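Local atomic coordinates of pyridoxal kinase (Lactobacillus plantarum, PDB entry 3HYO), a protein that probably phosphorylates pyridoxal to pyridoxal 5'-phosphate, using ATP as the phosphate donor. Residues 140-145 against 179-184. Residues are numbered along the deposited sequence; the frame is centred on the assembly and turned at random.
With ADP (adenosine-5'-diphosphate), chain B.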
loop_
_atom_site.group_PDB
_atom_site.type_symbol
_atom_site.label_atom_id
_atom_site.label_comp_id
_atom_site.label_asym_id
_atom_site.label_seq_id
_atom_site.Cartn_x
_atom_site.Cartn_y
_atom_site.Cartn_z
ATOM N N PRO A 140 5.172 5.386 1.308
ATOM C CA PRO A 140 6.456 4.928 0.823
ATOM C C PRO A 140 7.291 4.332 1.958
ATOM O O PRO A 140 7.162 4.768 3.112
ATOM C CB PRO A 140 7.135 6.226 0.353
ATOM C CG PRO A 140 6.527 7.271 1.192
ATOM C CD PRO A 140 5.087 6.867 1.296
ATOM N N ASN A 141 8.153 3.390 1.616
ATOM C CA ASN A 141 9.283 3.086 2.478
ATOM C C ASN A 141 10.372 4.140 2.322
ATOM O O ASN A 141 10.270 5.026 1.496
ATOM C CB ASN A 141 9.832 1.671 2.243
ATOM C CG ASN A 141 10.462 1.467 0.869
ATOM O OD1 ASN A 141 11.054 2.373 0.275
ATOM N ND2 ASN A 141 10.363 0.238 0.367
ATOM N N THR A 142 11.430 4.006 3.112
ATOM C CA THR A 142 12.577 4.893 3.066
ATOM C C THR A 142 13.271 5.013 1.690
ATOM O O THR A 142 13.707 6.115 1.287
ATOM C CB THR A 142 13.567 4.476 4.166
ATOM O OG1 THR A 142 12.909 4.631 5.430
ATOM C CG2 THR A 142 14.797 5.342 4.125
ATOM N N THR A 143 13.361 3.912 0.950
ATOM C CA THR A 143 13.922 3.993 -0.404
ATOM C C THR A 143 12.990 4.780 -1.343
ATOM O O THR A 143 13.430 5.599 -2.161
ATOM C CB THR A 143 14.180 2.588 -1.022
ATOM O OG1 THR A 143 15.100 1.849 -0.203
ATOM C CG2 THR A 143 14.760 2.711 -2.445
ATOM N N GLU A 144 11.698 4.506 -1.223
ATOM C CA GLU A 144 10.682 5.106 -2.098
ATOM C C GLU A 144 10.538 6.613 -1.845
ATOM O O GLU A 144 10.344 7.388 -2.782
ATOM C CB GLU A 144 9.349 4.367 -1.913
ATOM C CG GLU A 144 9.409 2.974 -2.511
ATOM C CD GLU A 144 8.416 1.978 -1.960
ATOM O OE1 GLU A 144 7.725 2.251 -0.947
ATOM O OE2 GLU A 144 8.331 0.885 -2.566
ATOM N N ALA A 145 10.634 7.006 -0.575
ATOM C CA ALA A 145 10.599 8.417 -0.186
ATOM C C ALA A 145 11.711 9.197 -0.894
ATOM O O ALA A 145 11.457 10.253 -1.498
ATOM C CB ALA A 145 10.727 8.547 1.333
ATOM N N THR A 179 6.930 4.148 6.093
ATOM C CA THR A 179 6.342 2.967 6.792
ATOM C C THR A 179 7.241 1.890 7.434
ATOM O O THR A 179 6.734 0.982 8.138
ATOM C CB THR A 179 5.442 2.178 5.847
ATOM O OG1 THR A 179 6.196 1.902 4.663
ATOM C CG2 THR A 179 4.155 2.968 5.517
ATOM N N ASP A 180 8.532 1.969 7.176
ATOM C CA ASP A 180 9.463 0.975 7.670
ATOM C C ASP A 180 10.597 1.650 8.457
ATOM O O ASP A 180 11.758 1.259 8.336
ATOM C CB ASP A 180 10.058 0.239 6.477
ATOM C CG ASP A 180 10.852 1.169 5.547
ATOM O OD1 ASP A 180 10.878 2.423 5.751
ATOM O OD2 ASP A 180 11.452 0.627 4.595
ATOM N N VAL A 181 10.265 2.682 9.214
ATOM C CA VAL A 181 11.266 3.461 9.950
ATOM C C VAL A 181 11.608 2.684 11.216
ATOM O O VAL A 181 10.718 2.312 11.961
ATOM C CB VAL A 181 10.745 4.855 10.317
ATOM C CG1 VAL A 181 11.757 5.604 11.176
ATOM C CG2 VAL A 181 10.427 5.651 9.035
ATOM N N GLN A 182 12.894 2.436 11.429
ATOM C CA GLN A 182 13.347 1.721 12.638
ATOM C C GLN A 182 13.866 2.684 13.703
ATOM O O GLN A 182 14.648 3.587 13.404
ATOM C CB GLN A 182 14.387 0.667 12.273
ATOM C CG GLN A 182 13.897 -0.249 11.143
ATOM C CD GLN A 182 14.493 -1.644 11.165
ATOM O OE1 GLN A 182 15.564 -1.884 11.744
ATOM N NE2 GLN A 182 13.799 -2.583 10.517
ATOM N N ARG A 183 13.378 2.526 14.932
ATOM C CA ARG A 183 13.913 3.262 16.080
ATOM C C ARG A 183 14.217 2.274 17.202
ATOM O O ARG A 183 13.295 1.736 17.827
ATOM C CB ARG A 183 12.942 4.324 16.576
ATOM C CG ARG A 183 12.899 5.601 15.738
ATOM C CD ARG A 183 12.193 6.711 16.486
ATOM N NE ARG A 183 12.030 7.915 15.665
ATOM C CZ ARG A 183 11.244 8.936 15.984
ATOM N NH1 ARG A 183 10.535 8.921 17.109
ATOM N NH2 ARG A 183 11.160 9.983 15.169
ATOM N N ALA A 184 15.507 2.046 17.449
ATOM C CA ALA A 184 15.952 1.075 18.443
ATOM C C ALA A 184 15.329 -0.299 18.128
ATOM O O ALA A 184 15.577 -0.865 17.048
ATOM C CB ALA A 184 15.595 1.546 19.829
HETATM P PB ADP B . 6.785 -3.982 2.873
HETATM O O1B ADP B . 8.207 -4.290 2.808
HETATM O O2B ADP B . 6.409 -2.721 2.250
HETATM O O3B ADP B . 6.056 -5.182 2.530
HETATM P PA ADP B . 6.870 -2.468 5.371
HETATM O O1A ADP B . 6.287 -1.146 5.086
HETATM O O2A ADP B . 8.311 -2.654 5.526
HETATM O O3A ADP B . 6.337 -3.580 4.328
HETATM O "O5'" ADP B . 6.134 -3.151 6.595
HETATM C "C5'" ADP B . 4.834 -2.782 6.836
HETATM C "C4'" ADP B . 4.664 -2.867 8.331
HETATM O "O4'" ADP B . 4.552 -4.191 8.737
HETATM C "C3'" ADP B . 5.820 -2.273 9.136
HETATM O "O3'" ADP B . 5.538 -0.945 9.293
HETATM C "C2'" ADP B . 5.590 -2.943 10.432
HETATM O "O2'" ADP B . 4.404 -2.372 10.926
HETATM C "C1'" ADP B . 5.199 -4.342 9.994
HETATM N N9 ADP B . 6.373 -5.248 9.998
HETATM C C8 ADP B . 7.103 -5.581 8.962
HETATM N N7 ADP B . 8.070 -6.416 9.283
HETATM C C5 ADP B . 7.994 -6.621 10.566
HETATM C C6 ADP B . 8.770 -7.416 11.543
HETATM N N6 ADP B . 9.827 -8.164 11.172
HETATM N N1 ADP B . 8.344 -7.308 12.794
HETATM C C2 ADP B . 7.295 -6.585 13.163
HETATM N N3 ADP B . 6.545 -5.852 12.353
HETATM C C4 ADP B . 6.855 -5.846 11.049
HETATM O O HOH W 1 13.446 1.192 2.509
#
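Asp180 reaches from strand 175-183 to the first turn of helix 142-149 and binds Thr142 there, beside the ADP site of a ribokinase-like fold. The carboxylate oxygen Asp180 OD1 accepts two bonds from that one residue, 3.1 Å from Thr142 N and 3.0 Å from Thr142 OG1. Both donors come on its syn side but from opposite faces of the carboxylate plane, a pincer that should fix the group's rotation. The threonine hydroxyl can join because its torsion (chi1 -62°) sets OG1 beside the residue's own backbone N. Packing is tightest at the other oxygen, where Asp180 OD2 lies 3.0 Å from Asn141 CB, and the asparagine amide and aspartate carboxylate planes are only 12° apart. Asn141 itself is the N-cap: its OD1 accepts from Glu144 N almost in line with the C=O bond, and Asn141 N returns a bond to Glu144 OE1, completing a capping box. Glu144 OE2 and Asn141 ND2 are in turn anchored to Leu110 N and Gly111 O. Next to the carboxylate, Thr179 N donates to Pro140 O with a bent N-H...O angle of 140°, tying the loop that follows strand 137-138 to its parallel neighbour, strand 175-183. The contact loosens along the strand: Val181 barely grazes Thr142, and Gln182 to Ala184 run on exposed, away from the helix. Replacing Asp180 with an alanine would probably leave Thr142 N and OG1 without their shared acceptor and let the helix start shift against the strand. On the nucleotide side, Thr179 OG1 donates to the alpha-phosphate oxygen O1A of ADP at 3.1 Å. Water 1 links the other carboxylate oxygen to the helix, accepting from Thr143 N and donating to Asp180 OD2 at 2.9 Å.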